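Local coordinates for UDP-N-acetylmuramate--L-alanine ligase (Thermotoga maritima, PDB 1J6U), which catalyses the ATP-dependent joining of L-alanine to UDP-N-acetylmuramate, forming UDP-N-acetylmuramoyl-L-alanine for peptidoglycan of the bacterial cell wall, at residues Asp83-Pro86 and Glu87-Arg90; Ser447-Phe450 and Val451-Tyr454. All blocks are in the same frame, centred on the assembly; numbering follows the deposited sequence.

Interaction 1 of 2, residues Asp83-Pro86 and Glu87-Arg90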
ATOM      1  N   ASP A  83      23.284   1.460 -12.593  1.00 45.40           N
ATOM      2  CA  ASP A  83      24.048   1.001 -13.761  1.00 40.83           C
ATOM      3  C   ASP A  83      25.277   0.190 -13.447  1.00 45.22           C
ATOM      4  O   ASP A  83      25.802  -0.481 -14.327  1.00 44.92           O
ATOM      5  CB  ASP A  83      24.467   2.159 -14.659  1.00 54.34           C
ATOM      6  CG  ASP A  83      23.310   2.706 -15.497  1.00 70.05           C
ATOM      7  OD1 ASP A  83      22.509   1.892 -16.034  1.00 58.01           O
ATOM      8  OD2 ASP A  83      23.223   3.955 -15.623  1.00 68.57           O
ATOM      9  N   ASP A  84      25.753   0.252 -12.210  1.00 40.99           N
ATOM     10  CA  ASP A  84      26.899  -0.550 -11.841  1.00 41.24           C
ATOM     11  C   ASP A  84      26.435  -1.873 -11.217  1.00 47.03           C
ATOM     12  O   ASP A  84      27.228  -2.653 -10.666  1.00 46.83           O
ATOM     13  CB  ASP A  84      27.835   0.232 -10.907  1.00 50.80           C
ATOM     14  CG  ASP A  84      27.148   0.745  -9.662  1.00 55.00           C
ATOM     15  OD1 ASP A  84      27.737   1.627  -9.002  1.00 64.68           O
ATOM     16  OD2 ASP A  84      26.041   0.269  -9.333  1.00 71.86           O
ATOM     17  N   ASN A  85      25.139  -2.146 -11.305  1.00 39.44           N
ATOM     18  CA  ASN A  85      24.676  -3.408 -10.775  1.00 39.31           C
ATOM     19  C   ASN A  85      25.345  -4.481 -11.653  1.00 35.34           C
ATOM     20  O   ASN A  85      25.242  -4.455 -12.865  1.00 34.86           O
ATOM     21  CB  ASN A  85      23.148  -3.491 -10.858  1.00 37.34           C
ATOM     22  CG  ASN A  85      22.598  -4.800 -10.298  1.00 36.53           C
ATOM     23  OD1 ASN A  85      22.936  -5.883 -10.766  1.00 50.04           O
ATOM     24  ND2 ASN A  85      21.737  -4.698  -9.298  1.00 51.73           N
ATOM     25  N   PRO A  86      26.067  -5.422 -11.043  1.00 37.72           N
ATOM     26  CA  PRO A  86      26.698  -6.434 -11.893  1.00 40.50           C
ATOM     27  C   PRO A  86      25.773  -7.129 -12.893  1.00 47.19           C
ATOM     28  O   PRO A  86      26.204  -7.486 -13.982  1.00 51.76           O
ATOM     29  CB  PRO A  86      27.326  -7.416 -10.879  1.00 36.27           C
ATOM     30  CG  PRO A  86      26.557  -7.191  -9.621  1.00 40.12           C
ATOM     31  CD  PRO A  86      26.334  -5.682  -9.622  1.00 35.13           C
ATOM     32  N   GLU A  87      24.505  -7.317 -12.536  1.00 44.51           N
ATOM     33  CA  GLU A  87      23.575  -7.996 -13.418  1.00 35.37           C
ATOM     34  C   GLU A  87      23.255  -7.132 -14.602  1.00 32.84           C
ATOM     35  O   GLU A  87      23.088  -7.606 -15.722  1.00 35.16           O
ATOM     36  CB  GLU A  87      22.299  -8.363 -12.664  1.00 34.32           C
ATOM     37  CG  GLU A  87      22.546  -9.521 -11.681  1.00 48.95           C
ATOM     38  CD  GLU A  87      21.398  -9.770 -10.698  1.00 48.50           C
ATOM     39  OE1 GLU A  87      20.228  -9.695 -11.130  1.00 63.98           O
ATOM     40  OE2 GLU A  87      21.665 -10.066  -9.507  1.00 53.65           O
ATOM     41  N   ILE A  88      23.171  -5.847 -14.363  1.00 29.41           N
ATOM     42  CA  ILE A  88      22.867  -4.980 -15.461  1.00 41.73           C
ATOM     43  C   ILE A  88      24.099  -4.880 -16.349  1.00 40.62           C
ATOM     44  O   ILE A  88      23.975  -4.809 -17.579  1.00 43.61           O
ATOM     45  CB  ILE A  88      22.383  -3.587 -14.952  1.00 36.44           C
ATOM     46  CG1 ILE A  88      21.031  -3.761 -14.261  1.00 43.22           C
ATOM     47  CG2 ILE A  88      22.225  -2.586 -16.132  1.00 36.02           C
ATOM     48  CD1 ILE A  88      20.008  -4.529 -15.134  1.00 39.63           C
ATOM     49  N   VAL A  89      25.289  -4.896 -15.746  1.00 43.40           N
ATOM     50  CA  VAL A  89      26.500  -4.807 -16.556  1.00 44.11           C
ATOM     51  C   VAL A  89      26.608  -6.042 -17.450  1.00 46.04           C
ATOM     52  O   VAL A  89      26.847  -5.904 -18.664  1.00 43.16           O
ATOM     53  CB  VAL A  89      27.788  -4.609 -15.705  1.00 40.95           C
ATOM     54  CG1 VAL A  89      29.011  -4.716 -16.589  1.00 33.68           C
ATOM     55  CG2 VAL A  89      27.786  -3.235 -15.114  1.00 32.54           C
ATOM     56  N   ARG A  90      26.400  -7.231 -16.877  1.00 41.67           N
ATOM     57  CA  ARG A  90      26.459  -8.441 -17.679  1.00 39.86           C
ATOM     58  C   ARG A  90      25.425  -8.332 -18.796  1.00 44.95           C
ATOM     59  O   ARG A  90      25.753  -8.469 -19.981  1.00 49.67           O
ATOM     60  CB  ARG A  90      26.188  -9.680 -16.843  1.00 31.31           C
ATOM     61  CG  ARG A  90      25.929 -10.921 -17.694  1.00 41.47           C
ATOM     62  CD  ARG A  90      27.217 -11.571 -18.251  1.00 40.02           C
ATOM     63  NE  ARG A  90      27.530 -12.743 -17.467  1.00 44.86           N
ATOM     64  CZ  ARG A  90      27.440 -13.990 -17.900  1.00 47.85           C
ATOM     65  NH1 ARG A  90      27.060 -14.237 -19.139  1.00 40.73           N
ATOM     66  NH2 ARG A  90      27.695 -14.994 -17.070  1.00 48.53           N
TER
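Two flat groups, the amide of Asn85 and the carboxylate of Glu87, lie almost at right angles, their planes 84° apart; the amide bonds across the contact, whereas the carboxylate's partners lie elsewhere. Asn85 OD1 accepts the backbone N-H of Glu87, 2.8 Å from OD1 to N, with the donor in the carbonyl plane. The same OD1 lies 3.2 Å from Glu87 CB, beside the stem of the acid. A first torsion of -179° carries the Asn85 amide away from its own backbone N and beside its carbonyl carbon, within reach of that N-H. Asn85 is thus the N-cap of helix 86-93, which follows strand 74-77 and leads back to the neighbouring parallel strand 98-100, a beta-alpha-beta crossover in the Rossmann-like N-terminal domain. The backbone takes over from the cap: Val89 N reaches Asn85 O at 2.9 Å, and Arg90 N reaches Pro86 O at 2.9 Å with an N-H...O angle of 168°. Ile88 N adds a weak bond to Asn85 O, while Ile88 CG1 packs 4.0 Å from Asn85 CB and its side chain runs on to Val18 and Val75. Val89 CG2 meets the loop at Asp83 O, 3.5 Å away. Replacing Asn85 by an alanine would probably leave the N-H of Glu87 without its side-chain acceptor and the first turn less firmly fixed. Beyond the cap, the Glu87 carboxylate takes hydrogen bonds from Asn68, His64 and the backbone N of Ser65 at OE2, and bonds His16 and Ser42 through OE1.

Interaction 2 of 2, residues Ser447-Phe450 and Val451-Tyr454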
ATOM      1  N   SER A 447       7.794  -7.298  14.855  1.00 42.06           N
ATOM      2  CA  SER A 447       6.386  -7.553  15.065  1.00 38.30           C
ATOM      3  C   SER A 447       6.102  -9.064  15.040  1.00 35.72           C
ATOM      4  O   SER A 447       5.443  -9.604  15.960  1.00 32.87           O
ATOM      5  CB  SER A 447       5.596  -6.824  13.982  1.00 41.54           C
ATOM      6  OG  SER A 447       4.253  -7.232  13.998  1.00 47.98           O
ATOM      7  N   ARG A 448       6.608  -9.751  14.012  1.00 30.46           N
ATOM      8  CA  ARG A 448       6.391 -11.190  13.901  1.00 41.82           C
ATOM      9  C   ARG A 448       7.114 -11.880  15.025  1.00 41.67           C
ATOM     10  O   ARG A 448       6.585 -12.807  15.646  1.00 42.73           O
ATOM     11  CB  ARG A 448       6.896 -11.761  12.564  1.00 44.18           C
ATOM     12  CG  ARG A 448       6.110 -11.272  11.318  1.00 92.60           C
ATOM     13  CD  ARG A 448       6.894 -11.505  10.000  1.00108.67           C
ATOM     14  NE  ARG A 448       6.260 -10.925   8.806  1.00113.19           N
ATOM     15  CZ  ARG A 448       6.859 -10.823   7.614  1.00115.35           C
ATOM     16  NH1 ARG A 448       8.108 -11.257   7.455  1.00111.31           N
ATOM     17  NH2 ARG A 448       6.211 -10.296   6.575  1.00100.69           N
ATOM     18  N   ARG A 449       8.324 -11.424  15.312  1.00 36.69           N
ATOM     19  CA  ARG A 449       9.045 -12.078  16.377  1.00 44.79           C
ATOM     20  C   ARG A 449       8.324 -11.877  17.699  1.00 39.54           C
ATOM     21  O   ARG A 449       8.232 -12.824  18.474  1.00 33.71           O
ATOM     22  CB  ARG A 449      10.499 -11.627  16.399  1.00 45.50           C
ATOM     23  CG  ARG A 449      11.279 -12.304  15.282  1.00 49.01           C
ATOM     24  CD  ARG A 449      12.761 -12.175  15.484  1.00 72.26           C
ATOM     25  NE  ARG A 449      13.219 -10.794  15.343  1.00 78.46           N
ATOM     26  CZ  ARG A 449      13.639 -10.256  14.203  1.00 67.71           C
ATOM     27  NH1 ARG A 449      13.664 -10.988  13.093  1.00 45.82           N
ATOM     28  NH2 ARG A 449      14.026  -8.985  14.182  1.00 73.51           N
ATOM     29  N   PHE A 450       7.749 -10.687  17.916  1.00 33.48           N
ATOM     30  CA  PHE A 450       6.983 -10.400  19.137  1.00 30.21           C
ATOM     31  C   PHE A 450       5.783 -11.344  19.246  1.00 38.72           C
ATOM     32  O   PHE A 450       5.435 -11.828  20.328  1.00 41.99           O
ATOM     33  CB  PHE A 450       6.466  -8.972  19.119  1.00 24.27           C
ATOM     34  CG  PHE A 450       5.661  -8.603  20.337  1.00 46.81           C
ATOM     35  CD1 PHE A 450       6.237  -8.657  21.607  1.00 39.30           C
ATOM     36  CD2 PHE A 450       4.312  -8.194  20.220  1.00 32.02           C
ATOM     37  CE1 PHE A 450       5.485  -8.309  22.764  1.00 45.78           C
ATOM     38  CE2 PHE A 450       3.558  -7.842  21.352  1.00 37.72           C
ATOM     39  CZ  PHE A 450       4.144  -7.899  22.632  1.00 42.00           C
ATOM     40  N   VAL A 451       5.152 -11.624  18.117  1.00 37.96           N
ATOM     41  CA  VAL A 451       4.003 -12.487  18.165  1.00 38.28           C
ATOM     42  C   VAL A 451       4.493 -13.862  18.534  1.00 39.88           C
ATOM     43  O   VAL A 451       3.949 -14.507  19.443  1.00 36.50           O
ATOM     44  CB  VAL A 451       3.232 -12.480  16.811  1.00 36.16           C
ATOM     45  CG1 VAL A 451       2.197 -13.607  16.781  1.00 36.33           C
ATOM     46  CG2 VAL A 451       2.525 -11.150  16.635  1.00 37.76           C
ATOM     47  N   GLU A 452       5.531 -14.322  17.847  1.00 40.62           N
ATOM     48  CA  GLU A 452       6.074 -15.640  18.164  1.00 42.01           C
ATOM     49  C   GLU A 452       6.435 -15.755  19.660  1.00 38.33           C
ATOM     50  O   GLU A 452       6.160 -16.774  20.295  1.00 43.74           O
ATOM     51  CB  GLU A 452       7.287 -15.937  17.268  1.00 40.89           C
ATOM     52  CG  GLU A 452       6.893 -16.167  15.799  1.00 64.81           C
ATOM     53  CD  GLU A 452       8.070 -16.182  14.816  1.00 72.03           C
ATOM     54  OE1 GLU A 452       9.059 -15.437  15.043  1.00 77.52           O
ATOM     55  OE2 GLU A 452       7.988 -16.922  13.799  1.00 74.73           O
ATOM     56  N   ARG A 453       7.029 -14.707  20.222  1.00 32.87           N
ATOM     57  CA  ARG A 453       7.423 -14.700  21.632  1.00 37.52           C
ATOM     58  C   ARG A 453       6.187 -14.929  22.471  1.00 45.30           C
ATOM     59  O   ARG A 453       6.142 -15.820  23.320  1.00 50.30           O
ATOM     60  CB  ARG A 453       8.065 -13.348  21.993  1.00 33.66           C
ATOM     61  CG  ARG A 453       8.110 -13.059  23.482  1.00 40.97           C
ATOM     62  CD  ARG A 453       8.602 -11.621  23.801  1.00 45.27           C
ATOM     63  NE  ARG A 453       8.374 -11.335  25.220  1.00 49.43           N
ATOM     64  CZ  ARG A 453       8.393 -10.128  25.789  1.00 44.19           C
ATOM     65  NH1 ARG A 453       8.642  -9.038  25.084  1.00 32.70           N
ATOM     66  NH2 ARG A 453       8.095 -10.009  27.073  1.00 48.84           N
ATOM     67  N   TYR A 454       5.173 -14.111  22.207  1.00 53.69           N
ATOM     68  CA  TYR A 454       3.892 -14.188  22.903  1.00 48.30           C
ATOM     69  C   TYR A 454       3.335 -15.585  22.867  1.00 43.87           C
ATOM     70  O   TYR A 454       3.002 -16.156  23.898  1.00 39.38           O
ATOM     71  CB  TYR A 454       2.853 -13.287  22.241  1.00 43.44           C
ATOM     72  CG  TYR A 454       1.591 -13.228  23.030  1.00 40.04           C
ATOM     73  CD1 TYR A 454       1.447 -12.303  24.070  1.00 35.01           C
ATOM     74  CD2 TYR A 454       0.562 -14.135  22.796  1.00 32.45           C
ATOM     75  CE1 TYR A 454       0.322 -12.273  24.857  1.00 29.44           C
ATOM     76  CE2 TYR A 454      -0.587 -14.114  23.599  1.00 37.97           C
ATOM     77  CZ  TYR A 454      -0.693 -13.180  24.627  1.00 30.02           C
ATOM     78  OH  TYR A 454      -1.788 -13.179  25.473  1.00 36.08           O
TER
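Phe450 and Arg453, three residues apart on one helix, meet at the ring's edge: NH1 of Arg453 lies in the plane of the ring, 4.0 Å from Phe450 CE1, with ring and guanidinium planes 80° apart. The cation therefore sits beside the ring and not over its face. A first torsion of 162° and an extended chain from CG to NE carry the guanidinium of Arg453 outward from the helix, where the ring of Phe450, leaning toward the C-terminal end, comes alongside it. On another side, Glu452, extended beyond CG, runs back alongside the preceding turn, its CG 3.4 Å from Arg448 O and its OE1 3.8 Å from Arg449 CG. Val451 sets CG2 against Ser447 O, at 3.4 Å. Beneath these contacts run four i to i+4 backbone hydrogen bonds of helix 443-457, from the N-H of Val451, Glu452, Arg453 and Tyr454 to the O of Ser447, Arg448, Arg449 and Phe450.

One face of the helix lies against the mixed sheet of the C-terminal Mur ligase domain, where Phe450 meets Phe435 edge-to-face and touches Val326, Tyr454 packs on Phe317 and Ile324, and two hydroxyls hydrogen-bond to the sheet, Ser447 OG with Asp328 and Tyr454 OH with Asp319. Arg449 NE pairs its charge with the Glu424 carboxylate, while Arg453 NH1 hydrogen-bonds the backbone oxygens of Glu424 and Ile427. With NE of Arg449 and OE1 of Glu452 6.2 Å apart, their opposite charges probably attract only weakly; within the helix the contact rests mainly on the backbone hydrogen bonds, and the apolar packing of Phe450 and Tyr454 is with the sheet.

How the interactions relate
Read from the N terminus, interaction 1 comes first, where the loop after strand 74-77 turns into helix 86-93, which connects two strands of the N-terminal domain's parallel sheet. The chain then passes through the middle domain, with its predicted ATP-binding loop, before interaction 2 falls on helix 443-457, near the end of the modelled chain. Each joins contiguous residues and so closes no long loop; the two follow in series and neither nest nor cross. The centres of interactions 1 and 2 are about 38 Å apart. Their nearest atoms are about 22 Å apart, without touching. One begins a crossover helix on a parallel sheet, the other lies along a helix packed on the mixed C-terminal sheet.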